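Phosphonate monoester hydrolase (Ruegeria pomeroyi, PDB 4UPK) is a hydrolase of the sulfatase family, built on the alpha/beta fold of the alkaline phosphatase clan. Local coordinates at residues I39-L44 / I240-P245; R86-T91 / E390-M395; D213-T218 / D321-R326; V343-H348 / T370-R375. All coordinates share one frame; numbering follows the deposited sequence.

Contact 1: residues I39-L44 / I240-P245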
loop_
_atom_site.group_PDB
_atom_site.type_symbol
_atom_site.label_atom_id
_atom_site.label_comp_id
_atom_site.label_asym_id
_atom_site.label_seq_id
_atom_site.Cartn_x
_atom_site.Cartn_y
_atom_site.Cartn_z
ATOM N N ILE A 39 -27.642 -15.403 -6.990
ATOM C CA ILE A 39 -27.964 -16.416 -5.977
ATOM C C ILE A 39 -27.078 -17.634 -6.192
ATOM O O ILE A 39 -27.000 -18.148 -7.313
ATOM C CB ILE A 39 -29.478 -16.842 -5.877
ATOM C CG1 ILE A 39 -30.413 -15.642 -5.728
ATOM C CG2 ILE A 39 -29.711 -17.891 -4.719
ATOM C CD1 ILE A 39 -31.916 -16.024 -5.847
ATOM N N ILE A 40 -26.465 -18.111 -5.086
ATOM C CA ILE A 40 -25.642 -19.306 -5.032
ATOM C C ILE A 40 -26.191 -20.220 -3.935
ATOM O O ILE A 40 -26.218 -19.845 -2.751
ATOM C CB ILE A 40 -24.097 -19.021 -4.869
ATOM C CG1 ILE A 40 -23.551 -18.163 -6.034
ATOM C CG2 ILE A 40 -23.301 -20.350 -4.717
ATOM C CD1 ILE A 40 -22.107 -17.750 -5.910
ATOM N N ILE A 41 -26.642 -21.412 -4.347
ATOM C CA ILE A 41 -27.146 -22.447 -3.452
ATOM C C ILE A 41 -25.917 -23.340 -3.203
ATOM O O ILE A 41 -25.239 -23.704 -4.153
ATOM C CB ILE A 41 -28.345 -23.243 -4.082
ATOM C CG1 ILE A 41 -29.531 -22.324 -4.427
ATOM C CG2 ILE A 41 -28.818 -24.392 -3.162
ATOM C CD1 ILE A 41 -30.548 -22.946 -5.443
ATOM N N ASP A 42 -25.599 -23.638 -1.942
ATOM C CA ASP A 42 -24.476 -24.504 -1.623
ATOM C C ASP A 42 -24.936 -25.982 -1.752
ATOM O O ASP A 42 -26.026 -26.353 -1.267
ATOM C CB ASP A 42 -23.974 -24.227 -0.194
ATOM C CG ASP A 42 -22.482 -24.388 0.037
ATOM O OD1 ASP A 42 -21.993 -25.531 -0.032
ATOM O OD2 ASP A 42 -21.811 -23.373 0.352
ATOM N N GLN A 43 -24.111 -26.797 -2.454
ATOM C CA GLN A 43 -24.212 -28.253 -2.612
ATOM C C GLN A 43 -25.377 -28.841 -3.404
ATOM O O GLN A 43 -25.559 -30.051 -3.338
ATOM C CB GLN A 43 -24.023 -28.956 -1.248
ATOM C CG GLN A 43 -22.895 -29.966 -1.213
ATOM C CD GLN A 43 -22.211 -30.074 0.134
ATOM O OE1 GLN A 43 -22.403 -31.029 0.882
ATOM N NE2 GLN A 43 -21.369 -29.112 0.467
ATOM N N LEU A 44 -26.136 -28.032 -4.178
ATOM C CA LEU A 44 -27.245 -28.538 -5.009
ATOM C C LEU A 44 -26.756 -29.221 -6.309
ATOM O O LEU A 44 -26.082 -28.587 -7.126
ATOM C CB LEU A 44 -28.334 -27.468 -5.285
ATOM C CG LEU A 44 -29.671 -27.955 -5.942
ATOM C CD1 LEU A 44 -30.446 -28.896 -5.049
ATOM C CD2 LEU A 44 -30.544 -26.785 -6.382
ATOM N N ILE A 240 -27.012 -21.950 2.303
ATOM C CA ILE A 240 -26.188 -23.076 2.695
ATOM C C ILE A 240 -26.871 -24.390 2.365
ATOM O O ILE A 240 -26.231 -25.288 1.841
ATOM C CB ILE A 240 -25.725 -22.972 4.192
ATOM C CG1 ILE A 240 -24.643 -24.038 4.541
ATOM C CG2 ILE A 240 -26.890 -22.979 5.190
ATOM C CD1 ILE A 240 -23.306 -23.865 3.714
ATOM N N ARG A 241 -28.191 -24.482 2.662
ATOM C CA ARG A 241 -29.037 -25.634 2.416
ATOM C C ARG A 241 -29.246 -25.883 0.926
ATOM O O ARG A 241 -29.391 -24.908 0.182
ATOM C CB ARG A 241 -30.401 -25.478 3.120
ATOM C CG ARG A 241 -30.327 -25.315 4.636
ATOM C CD ARG A 241 -29.506 -26.376 5.322
ATOM N NE ARG A 241 -29.612 -26.266 6.772
ATOM C CZ ARG A 241 -29.270 -27.225 7.630
ATOM N NH1 ARG A 241 -28.832 -28.399 7.188
ATOM N NH2 ARG A 241 -29.390 -27.026 8.932
ATOM N N PRO A 242 -29.282 -27.165 0.451
ATOM C CA PRO A 242 -29.068 -28.437 1.191
ATOM C C PRO A 242 -27.592 -28.667 1.505
ATOM O O PRO A 242 -26.746 -28.534 0.622
ATOM C CB PRO A 242 -29.651 -29.482 0.229
ATOM C CG PRO A 242 -29.351 -28.908 -1.154
ATOM C CD PRO A 242 -29.496 -27.412 -1.002
ATOM N N HIS A 243 -27.259 -28.924 2.770
ATOM C CA HIS A 243 -25.854 -29.076 3.204
ATOM C C HIS A 243 -25.844 -29.690 4.605
ATOM O O HIS A 243 -26.726 -29.339 5.397
ATOM C CB HIS A 243 -25.183 -27.681 3.272
ATOM C CG HIS A 243 -23.693 -27.643 3.441
ATOM N ND1 HIS A 243 -23.093 -27.883 4.674
ATOM C CD2 HIS A 243 -22.739 -27.245 2.568
ATOM C CE1 HIS A 243 -21.790 -27.718 4.477
ATOM N NE2 HIS A 243 -21.530 -27.324 3.232
ATOM N N PRO A 244 -24.859 -30.582 4.943
ATOM C CA PRO A 244 -24.808 -31.142 6.304
ATOM C C PRO A 244 -24.609 -30.048 7.375
ATOM O O PRO A 244 -24.080 -28.987 7.043
ATOM C CB PRO A 244 -23.610 -32.112 6.237
ATOM C CG PRO A 244 -22.788 -31.658 5.090
ATOM C CD PRO A 244 -23.753 -31.108 4.105
ATOM N N PRO A 245 -24.989 -30.249 8.664
ATOM C CA PRO A 245 -25.645 -31.431 9.262
ATOM C C PRO A 245 -27.067 -31.504 8.749
ATOM O O PRO A 245 -27.834 -30.554 8.912
ATOM C CB PRO A 245 -25.568 -31.165 10.780
ATOM C CG PRO A 245 -24.619 -29.994 10.949
ATOM C CD PRO A 245 -24.774 -29.208 9.683
#
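I41, D42 and Q43 meet I240, P242 and H243 in a buried junction of two chain turns, one where strand 35-41 runs out and the other just after its parallel neighbour, strand 234-239. D42 and I240 sit closest by backbone. The CB of D42 lies 3.2 Å from I240 O, and the two side chains run alongside each other, pointing the same way. I240 helps to frame the imidazole of H243: its CD1 stands 3.6 Å above one face of the ring, toward the rim, while the end of the Q43 side chain lies over the opposite face. D42 OD1 comes in at the ring edge, 3.2 Å from H243 CD2, with the carboxylate turned 82° from the ring. The other oxygen, OD2, is held by Y130 and by a salt bridge to R86. Loops at the C-terminal ends of parallel strands are where alpha/beta enzymes of this clan build their active sites, and the cluster of D42, Q43 and H243 is consistent with that position. H243 is steadied from its own side, because ND1 donates to P244 O over 2.8 Å, in the ring plane and on a carbonyl lone pair. The peptide before P242 is cis. P242 O lies 3.0 Å from D42 O, two acceptors that cannot bond to each other. P242 also offers its ring to apolar neighbours: CD touches I41 CG2 at 3.8 Å and CG touches L44 CD1 at 4.0 Å. R241 turns the other way, its NE paired with D213.

Contact 2: residues R86-T91 / E390-M395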
loop_
_atom_site.group_PDB
_atom_site.type_symbol
_atom_site.label_atom_id
_atom_site.label_comp_id
_atom_site.label_asym_id
_atom_site.label_seq_id
_atom_site.Cartn_x
_atom_site.Cartn_y
_atom_site.Cartn_z
ATOM N N ARG A 86 -15.594 -21.154 -4.258
ATOM C CA ARG A 86 -16.116 -19.790 -4.076
ATOM C C ARG A 86 -15.092 -18.757 -4.575
ATOM O O ARG A 86 -15.474 -17.808 -5.259
ATOM C CB ARG A 86 -16.478 -19.535 -2.598
ATOM C CG ARG A 86 -17.601 -18.541 -2.368
ATOM C CD ARG A 86 -18.856 -18.835 -3.149
ATOM N NE ARG A 86 -19.472 -20.102 -2.762
ATOM C CZ ARG A 86 -20.538 -20.209 -1.983
ATOM N NH1 ARG A 86 -21.090 -19.130 -1.450
ATOM N NH2 ARG A 86 -21.062 -21.394 -1.731
ATOM N N ALA A 87 -13.778 -18.990 -4.300
ATOM C CA ALA A 87 -12.690 -18.129 -4.779
ATOM C C ALA A 87 -12.645 -18.055 -6.340
ATOM O O ALA A 87 -12.504 -16.984 -6.905
ATOM C CB ALA A 87 -11.366 -18.570 -4.185
ATOM N N SER A 88 -12.907 -19.162 -7.010
ATOM C CA SER A 88 -12.964 -19.253 -8.477
ATOM C C SER A 88 -14.157 -18.535 -9.081
ATOM O O SER A 88 -14.007 -17.869 -10.094
ATOM C CB SER A 88 -12.985 -20.723 -8.904
ATOM O OG SER A 88 -11.688 -21.293 -8.907
ATOM N N ILE A 89 -15.345 -18.704 -8.494
ATOM C CA ILE A 89 -16.601 -18.068 -8.914
ATOM C C ILE A 89 -16.519 -16.546 -8.753
ATOM O O ILE A 89 -16.884 -15.795 -9.676
ATOM C CB ILE A 89 -17.803 -18.698 -8.143
ATOM C CG1 ILE A 89 -18.073 -20.122 -8.673
ATOM C CG2 ILE A 89 -19.082 -17.824 -8.206
ATOM C CD1 ILE A 89 -18.997 -21.084 -7.753
ATOM N N LEU A 90 -16.038 -16.102 -7.572
ATOM C CA LEU A 90 -15.940 -14.684 -7.262
ATOM C C LEU A 90 -14.775 -13.948 -7.906
ATOM O O LEU A 90 -14.845 -12.726 -8.013
ATOM C CB LEU A 90 -16.000 -14.426 -5.749
ATOM C CG LEU A 90 -17.244 -14.919 -4.993
ATOM C CD1 LEU A 90 -17.044 -14.823 -3.494
ATOM C CD2 LEU A 90 -18.515 -14.221 -5.453
ATOM N N THR A 91 -13.718 -14.662 -8.342
ATOM C CA THR A 91 -12.546 -14.044 -9.012
ATOM C C THR A 91 -12.517 -14.295 -10.519
ATOM O O THR A 91 -11.812 -13.576 -11.225
ATOM C CB THR A 91 -11.193 -14.482 -8.405
ATOM O OG1 THR A 91 -10.974 -15.875 -8.657
ATOM C CG2 THR A 91 -11.049 -14.140 -6.921
ATOM N N GLU A 390 -18.076 -23.169 -17.406
ATOM C CA GLU A 390 -17.322 -23.260 -16.167
ATOM C C GLU A 390 -17.747 -22.190 -15.187
ATOM O O GLU A 390 -18.233 -21.142 -15.594
ATOM C CB GLU A 390 -15.821 -23.172 -16.472
ATOM C CG GLU A 390 -15.287 -24.419 -17.157
ATOM C CD GLU A 390 -13.833 -24.394 -17.545
ATOM O OE1 GLU A 390 -13.211 -23.325 -17.391
ATOM O OE2 GLU A 390 -13.313 -25.435 -18.008
ATOM N N SER A 391 -17.547 -22.460 -13.883
ATOM C CA SER A 391 -17.928 -21.562 -12.786
ATOM C C SER A 391 -17.266 -20.178 -12.884
ATOM O O SER A 391 -17.819 -19.186 -12.408
ATOM C CB SER A 391 -17.633 -22.226 -11.443
ATOM O OG SER A 391 -16.254 -22.527 -11.322
ATOM N N ILE A 392 -16.079 -20.124 -13.527
ATOM C CA ILE A 392 -15.280 -18.917 -13.753
ATOM C C ILE A 392 -15.879 -17.988 -14.817
ATOM O O ILE A 392 -15.444 -16.851 -14.937
ATOM C CB ILE A 392 -13.808 -19.297 -14.057
ATOM C CG1 ILE A 392 -13.696 -20.196 -15.318
ATOM C CG2 ILE A 392 -13.160 -19.926 -12.823
ATOM C CD1 ILE A 392 -12.321 -20.258 -15.929
ATOM N N ASP A 393 -16.893 -18.472 -15.569
ATOM C CA ASP A 393 -17.600 -17.719 -16.610
ATOM C C ASP A 393 -18.671 -16.772 -16.051
ATOM O O ASP A 393 -19.211 -15.956 -16.793
ATOM C CB ASP A 393 -18.260 -18.691 -17.608
ATOM C CG ASP A 393 -17.322 -19.597 -18.375
ATOM O OD1 ASP A 393 -16.090 -19.299 -18.416
ATOM O OD2 ASP A 393 -17.805 -20.596 -18.942
ATOM N N LEU A 394 -18.978 -16.871 -14.751
ATOM C CA LEU A 394 -20.031 -16.056 -14.144
ATOM C C LEU A 394 -19.638 -14.590 -13.930
ATOM O O LEU A 394 -20.352 -13.701 -14.396
ATOM C CB LEU A 394 -20.567 -16.737 -12.878
ATOM C CG LEU A 394 -21.718 -17.746 -13.044
ATOM C CD1 LEU A 394 -21.376 -18.881 -13.985
ATOM C CD2 LEU A 394 -22.072 -18.350 -11.714
ATOM N N MET A 395 -18.485 -14.338 -13.276
ATOM C CA MET A 395 -17.958 -12.987 -13.051
ATOM C C MET A 395 -17.867 -12.194 -14.389
ATOM O O MET A 395 -18.440 -11.106 -14.445
ATOM C CB MET A 395 -16.605 -13.001 -12.271
ATOM C CG MET A 395 -15.728 -11.785 -12.544
ATOM S SD MET A 395 -14.414 -11.623 -11.353
ATOM C CE MET A 395 -13.815 -9.989 -11.710
HETATM O O HOH W 1 -17.301 -16.636 -11.994
#
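I89 and M395 face each other across a buried seam between the last turns of helix 82-91 and the 3-10 turn 391-393 that leads into helix 394-402, and a single water bridges the backbones. That water donates to I89 O and to S391 O, and accepts from M395 N at 2.9 Å, tying I89 O to the 3-10 turn and to the helix beyond it. Carbon-to-carbon packing comes next: I89 CG1 on S391 CB at 3.5 Å and I392 CG2 on S88 CB at 4.0 Å; the same methyl also lies 3.5 Å from S88 O. The hydroxyls of the two serines are engaged outside the contact, that of S88 with H98 and that of S391 with the backbone of V78. A third kind of contact belongs to sulfur: M395, CG anti to the backbone N (chi1 154°) and extended beyond, lays SD 3.3 Å from T91 O and 3.5 Å from L90 O, at the helix terminus. T91 OG1 turns back to A87 O, which T91 N also reaches from the opposite face of its plane. R86 closes the Cys-Gly-Pro-Ser-Arg run, which fits the sulfatase signature; the seam thus lies between the helix carrying it and the helix after strand 388-390.

Contact 3: residues D213-T218 / D321-R326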
loop_
_atom_site.group_PDB
_atom_site.type_symbol
_atom_site.label_atom_id
_atom_site.label_comp_id
_atom_site.label_asym_id
_atom_site.label_seq_id
_atom_site.Cartn_x
_atom_site.Cartn_y
_atom_site.Cartn_z
ATOM N N ASP A 213 -33.037 -21.583 8.994
ATOM C CA ASP A 213 -31.895 -20.873 8.417
ATOM C C ASP A 213 -32.215 -20.324 7.019
ATOM O O ASP A 213 -31.949 -19.147 6.772
ATOM C CB ASP A 213 -30.634 -21.766 8.423
ATOM C CG ASP A 213 -30.779 -23.213 7.969
ATOM O OD1 ASP A 213 -31.925 -23.631 7.606
ATOM O OD2 ASP A 213 -29.755 -23.929 7.965
ATOM N N THR A 214 -32.872 -21.157 6.141
ATOM C CA THR A 214 -33.342 -20.796 4.792
ATOM C C THR A 214 -34.351 -19.651 4.834
ATOM O O THR A 214 -34.182 -18.683 4.095
ATOM C CB THR A 214 -33.907 -22.033 4.064
ATOM O OG1 THR A 214 -32.894 -23.046 4.004
ATOM C CG2 THR A 214 -34.439 -21.713 2.657
ATOM N N ALA A 215 -35.417 -19.784 5.674
ATOM C CA ALA A 215 -36.502 -18.806 5.842
ATOM C C ALA A 215 -35.963 -17.481 6.376
ATOM O O ALA A 215 -36.296 -16.420 5.850
ATOM C CB ALA A 215 -37.571 -19.350 6.788
ATOM N N PHE A 216 -35.130 -17.558 7.421
ATOM C CA PHE A 216 -34.522 -16.401 8.071
ATOM C C PHE A 216 -33.695 -15.553 7.105
ATOM O O PHE A 216 -33.853 -14.324 7.119
ATOM C CB PHE A 216 -33.724 -16.822 9.325
ATOM C CG PHE A 216 -33.005 -15.686 9.993
ATOM C CD1 PHE A 216 -33.668 -14.855 10.891
ATOM C CD2 PHE A 216 -31.682 -15.385 9.660
ATOM C CE1 PHE A 216 -33.018 -13.752 11.462
ATOM C CE2 PHE A 216 -31.038 -14.282 10.224
ATOM C CZ PHE A 216 -31.701 -13.483 11.136
ATOM N N LEU A 217 -32.830 -16.185 6.276
ATOM C CA LEU A 217 -31.989 -15.446 5.309
ATOM C C LEU A 217 -32.831 -14.727 4.258
ATOM O O LEU A 217 -32.577 -13.564 3.968
ATOM C CB LEU A 217 -30.923 -16.351 4.652
ATOM C CG LEU A 217 -29.847 -15.670 3.803
ATOM C CD1 LEU A 217 -29.034 -14.623 4.596
ATOM C CD2 LEU A 217 -28.941 -16.671 3.219
ATOM N N THR A 218 -33.874 -15.403 3.753
ATOM C CA THR A 218 -34.856 -14.879 2.799
ATOM C C THR A 218 -35.590 -13.691 3.428
ATOM O O THR A 218 -35.791 -12.670 2.757
ATOM C CB THR A 218 -35.842 -15.980 2.365
ATOM O OG1 THR A 218 -35.090 -17.147 2.029
ATOM C CG2 THR A 218 -36.707 -15.546 1.180
ATOM N N ASP A 321 -36.131 -23.830 -2.677
ATOM C CA ASP A 321 -36.994 -23.506 -3.799
ATOM C C ASP A 321 -38.168 -22.602 -3.405
ATOM O O ASP A 321 -38.357 -21.602 -4.071
ATOM C CB ASP A 321 -37.512 -24.762 -4.483
ATOM C CG ASP A 321 -38.155 -24.437 -5.802
ATOM O OD1 ASP A 321 -37.427 -24.360 -6.802
ATOM O OD2 ASP A 321 -39.377 -24.164 -5.817
ATOM N N THR A 322 -38.957 -22.953 -2.357
ATOM C CA THR A 322 -40.124 -22.167 -1.878
ATOM C C THR A 322 -39.721 -20.732 -1.535
ATOM O O THR A 322 -40.431 -19.806 -1.901
ATOM C CB THR A 322 -40.797 -22.849 -0.661
ATOM O OG1 THR A 322 -41.081 -24.222 -0.940
ATOM C CG2 THR A 322 -42.072 -22.139 -0.203
ATOM N N HIS A 323 -38.587 -20.555 -0.838
ATOM C CA HIS A 323 -38.072 -19.245 -0.464
ATOM C C HIS A 323 -37.528 -18.424 -1.636
ATOM O O HIS A 323 -37.657 -17.208 -1.603
ATOM C CB HIS A 323 -37.121 -19.323 0.743
ATOM C CG HIS A 323 -37.854 -19.653 2.000
ATOM N ND1 HIS A 323 -38.606 -18.705 2.654
ATOM C CD2 HIS A 323 -38.017 -20.844 2.621
ATOM C CE1 HIS A 323 -39.175 -19.331 3.674
ATOM N NE2 HIS A 323 -38.851 -20.621 3.693
ATOM N N ILE A 324 -36.996 -19.070 -2.693
ATOM C CA ILE A 324 -36.509 -18.400 -3.917
ATOM C C ILE A 324 -37.714 -17.827 -4.695
ATOM O O ILE A 324 -37.599 -16.763 -5.289
ATOM C CB ILE A 324 -35.551 -19.311 -4.779
ATOM C CG1 ILE A 324 -34.170 -19.395 -4.116
ATOM C CG2 ILE A 324 -35.417 -18.826 -6.269
ATOM C CD1 ILE A 324 -33.167 -20.376 -4.753
ATOM N N GLY A 325 -38.868 -18.503 -4.621
ATOM C CA GLY A 325 -40.127 -18.029 -5.199
ATOM C C GLY A 325 -40.570 -16.693 -4.619
ATOM O O GLY A 325 -41.088 -15.842 -5.338
ATOM N N ARG A 326 -40.322 -16.480 -3.322
ATOM C CA ARG A 326 -40.615 -15.233 -2.601
ATOM C C ARG A 326 -39.711 -14.105 -3.086
ATOM O O ARG A 326 -40.156 -12.967 -3.123
ATOM C CB ARG A 326 -40.420 -15.414 -1.089
ATOM C CG ARG A 326 -41.400 -16.346 -0.393
ATOM C CD ARG A 326 -40.898 -16.628 1.019
ATOM N NE ARG A 326 -41.027 -15.447 1.870
ATOM C CZ ARG A 326 -40.311 -15.204 2.963
ATOM N NH1 ARG A 326 -39.373 -16.055 3.358
ATOM N NH2 ARG A 326 -40.530 -14.106 3.673
#
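The imidazole of H323 lies flat over the backbone of A215, with A215 CA 3.7 Å from the ring centroid and 19° off its normal, a CH-pi contact. A215 CB joins in near the rim, 3.5 Å from H323 CE1. The methyl CG2 of T214 approaches H323 CD2 at 3.7 Å, so the adjacent small residues T214 and A215 of helix 213-224 make the shelf on which the ring rests. T218 comes from the next turn: its OG1 sits 3.2 Å from H323 CB, while CG2 touches R326 NH1 at 3.5 Å. The hydroxyl is occupied on its own helix, donating to T214 O over 2.7 Å, and also bonds Y239 OH of strand 234-239. The two helices run nearly parallel, with short-segment axes 9.7 Å apart and 10° between them. Each leads into a parallel strand of the central sheet, helix 213-224 into 234-239 and helix 303-333 into 340-346, and both press on Y239, so they pack as neighbours on one side of the alpha/beta sandwich. R326 fixes the rotation of the histidine. Bent at chi3 (71°), its chain curls back one turn and NH1 donates to H323 ND1 at 2.8 Å, the two flat groups meeting nearly in each other's planes. Since ND1 acts as the acceptor, the ring is probably neutral. The same guanidinium presents an edge to A215 O, and NH2 makes a salt bridge that ties its own helix to D219, the residue after T218.

Contact 4: residues V343-H348 / T370-R375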
loop_
_atom_site.group_PDB
_atom_site.type_symbol
_atom_site.label_atom_id
_atom_site.label_comp_id
_atom_site.label_asym_id
_atom_site.label_seq_id
_atom_site.Cartn_x
_atom_site.Cartn_y
_atom_site.Cartn_z
ATOM N N VAL A 343 -28.805 -14.454 -11.827
ATOM C CA VAL A 343 -27.857 -15.553 -11.961
ATOM C C VAL A 343 -28.113 -16.525 -10.807
ATOM O O VAL A 343 -27.975 -16.165 -9.632
ATOM C CB VAL A 343 -26.355 -15.144 -12.044
ATOM C CG1 VAL A 343 -25.482 -16.367 -12.331
ATOM C CG2 VAL A 343 -26.102 -14.053 -13.081
ATOM N N VAL A 344 -28.518 -17.751 -11.154
ATOM C CA VAL A 344 -28.768 -18.797 -10.167
ATOM C C VAL A 344 -27.871 -19.982 -10.508
ATOM O O VAL A 344 -27.891 -20.482 -11.638
ATOM C CB VAL A 344 -30.262 -19.196 -9.980
ATOM C CG1 VAL A 344 -30.425 -20.204 -8.832
ATOM C CG2 VAL A 344 -31.131 -17.969 -9.721
ATOM N N THR A 345 -27.085 -20.420 -9.518
ATOM C CA THR A 345 -26.175 -21.547 -9.649
ATOM C C THR A 345 -25.944 -22.221 -8.280
ATOM O O THR A 345 -26.459 -21.766 -7.263
ATOM C CB THR A 345 -24.820 -21.043 -10.285
ATOM O OG1 THR A 345 -24.061 -22.163 -10.753
ATOM C CG2 THR A 345 -23.985 -20.172 -9.331
ATOM N N ALA A 346 -25.136 -23.292 -8.276
ATOM C CA ALA A 346 -24.605 -23.946 -7.091
ATOM C C ALA A 346 -23.083 -23.828 -7.200
ATOM O O ALA A 346 -22.555 -23.767 -8.313
ATOM C CB ALA A 346 -25.034 -25.400 -7.012
ATOM N N ASP A 347 -22.390 -23.749 -6.059
ATOM C CA ASP A 347 -20.933 -23.636 -5.985
ATOM C C ASP A 347 -20.211 -24.934 -6.422
ATOM O O ASP A 347 -19.239 -24.886 -7.166
ATOM C CB ASP A 347 -20.540 -23.234 -4.562
ATOM C CG ASP A 347 -19.077 -22.967 -4.403
ATOM O OD1 ASP A 347 -18.659 -21.826 -4.654
ATOM O OD2 ASP A 347 -18.353 -23.892 -4.008
ATOM N N HIS A 348 -20.712 -26.071 -5.964
ATOM C CA HIS A 348 -20.220 -27.425 -6.208
ATOM C C HIS A 348 -21.407 -28.377 -6.007
ATOM O O HIS A 348 -22.503 -27.960 -5.630
ATOM C CB HIS A 348 -19.076 -27.800 -5.209
ATOM C CG HIS A 348 -19.436 -27.533 -3.776
ATOM N ND1 HIS A 348 -19.088 -26.350 -3.162
ATOM C CD2 HIS A 348 -20.205 -28.253 -2.927
ATOM C CE1 HIS A 348 -19.663 -26.375 -1.970
ATOM N NE2 HIS A 348 -20.321 -27.515 -1.773
ATOM N N THR A 370 -23.026 -28.624 -11.736
ATOM C CA THR A 370 -23.915 -27.705 -11.018
ATOM C C THR A 370 -24.953 -27.046 -11.911
ATOM O O THR A 370 -24.677 -26.797 -13.084
ATOM C CB THR A 370 -23.106 -26.677 -10.219
ATOM O OG1 THR A 370 -22.032 -26.180 -11.018
ATOM C CG2 THR A 370 -22.540 -27.256 -8.973
ATOM N N PRO A 371 -26.163 -26.759 -11.372
ATOM C CA PRO A 371 -27.163 -26.075 -12.193
ATOM C C PRO A 371 -26.777 -24.609 -12.418
ATOM O O PRO A 371 -26.069 -24.019 -11.604
ATOM C CB PRO A 371 -28.449 -26.209 -11.374
ATOM C CG PRO A 371 -27.982 -26.293 -9.943
ATOM C CD PRO A 371 -26.657 -27.005 -9.996
ATOM N N LEU A 372 -27.219 -24.038 -13.551
ATOM C CA LEU A 372 -26.983 -22.658 -13.922
ATOM C C LEU A 372 -28.148 -22.110 -14.741
ATOM O O LEU A 372 -28.457 -22.630 -15.815
ATOM C CB LEU A 372 -25.619 -22.420 -14.639
ATOM C CG LEU A 372 -25.347 -20.970 -15.111
ATOM C CD1 LEU A 372 -25.287 -19.984 -13.953
ATOM C CD2 LEU A 372 -24.086 -20.880 -15.894
ATOM N N ILE A 373 -28.800 -21.064 -14.205
ATOM C CA ILE A 373 -29.917 -20.392 -14.852
ATOM C C ILE A 373 -29.548 -18.934 -14.899
ATOM O O ILE A 373 -29.174 -18.347 -13.876
ATOM C CB ILE A 373 -31.318 -20.603 -14.169
ATOM C CG1 ILE A 373 -31.634 -22.106 -13.877
ATOM C CG2 ILE A 373 -32.442 -19.953 -15.007
ATOM C CD1 ILE A 373 -32.700 -22.358 -12.767
ATOM N N ILE A 374 -29.637 -18.344 -16.096
ATOM C CA ILE A 374 -29.367 -16.935 -16.264
ATOM C C ILE A 374 -30.535 -16.278 -16.974
ATOM O O ILE A 374 -30.899 -16.677 -18.082
ATOM C CB ILE A 374 -27.988 -16.621 -16.931
ATOM C CG1 ILE A 374 -26.802 -17.211 -16.098
ATOM C CG2 ILE A 374 -27.830 -15.096 -17.170
ATOM C CD1 ILE A 374 -25.364 -17.030 -16.718
ATOM N N ARG A 375 -31.127 -15.270 -16.323
ATOM C CA ARG A 375 -32.173 -14.476 -16.931
ATOM C C ARG A 375 -31.658 -13.063 -17.083
ATOM O O ARG A 375 -31.163 -12.461 -16.132
ATOM C CB ARG A 375 -33.481 -14.471 -16.125
ATOM C CG ARG A 375 -34.646 -14.113 -17.037
ATOM C CD ARG A 375 -35.924 -13.827 -16.307
ATOM N NE ARG A 375 -36.974 -13.387 -17.232
ATOM C CZ ARG A 375 -37.122 -12.144 -17.686
ATOM N NH1 ARG A 375 -36.271 -11.190 -17.325
ATOM N NH2 ARG A 375 -38.106 -11.851 -18.524
HETATM O O HOH W 2 -20.116 -24.532 -9.963
#
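V343 and V344 interlock with L372, I373 and I374 along two antiparallel strands whose short axes lie 4.7 Å apart. The V344-I373 pair is hydrogen-bonded in both directions, V344 N to I373 O and I373 N to V344 O, each bond nearly straight. On the face carrying V343, T345, L372 and I374, the CG1 methyl of V343 drops into the hollow between L372 CD1 (4.0 Å) and I374 CG1 (4.1 Å). L372, with CG anti to the backbone N (chi1 177°), leans across so that CD1 also rests on T345 CB at 3.8 Å. V344 and I373 project from the opposite face against L62, L65 and A66 of helix 60-67. Farther along, T345 OG1 donates to P371 O over 2.9 Å. A346 CB then plugs the notch formed by T370 CG2 at 3.7 Å and P371 CD at 3.8 Å. T370 CG2 lies 3.4 Å from H348 C, and a water joins T370 OG1 to A346 O and D347 O. Beyond the strand, D347 and H348 share a hydrogen bond, H348 ND1 to D347 OD2. An antiparallel strand added to parallel neighbours, with an Asp-His pair at the strand end, fits the mixed central sheet of the sulfatase fold.

In the fold
All four contacts are buried, but contact 3 lies farthest out, its centre about 18 Å from that of the chain, where two helices cover the sheet. Contacts 1 and 4 share that sheet, since strands 35-41 and 340-346 are neighbours in it. R86 of contact 2 reaches both D42 of contact 1 and D347 of contact 4, joining the three near the strand ends. R241 links contact 1 to D213 of contact 3. Paired backbone bonds hold contact 4, a water and carbon packing contact 2; a histidine ring in CH-pi contact with a helix backbone marks contact 3; contact 1 joins by van der Waals packing around a proline and an imidazole, its charged groups paired outside.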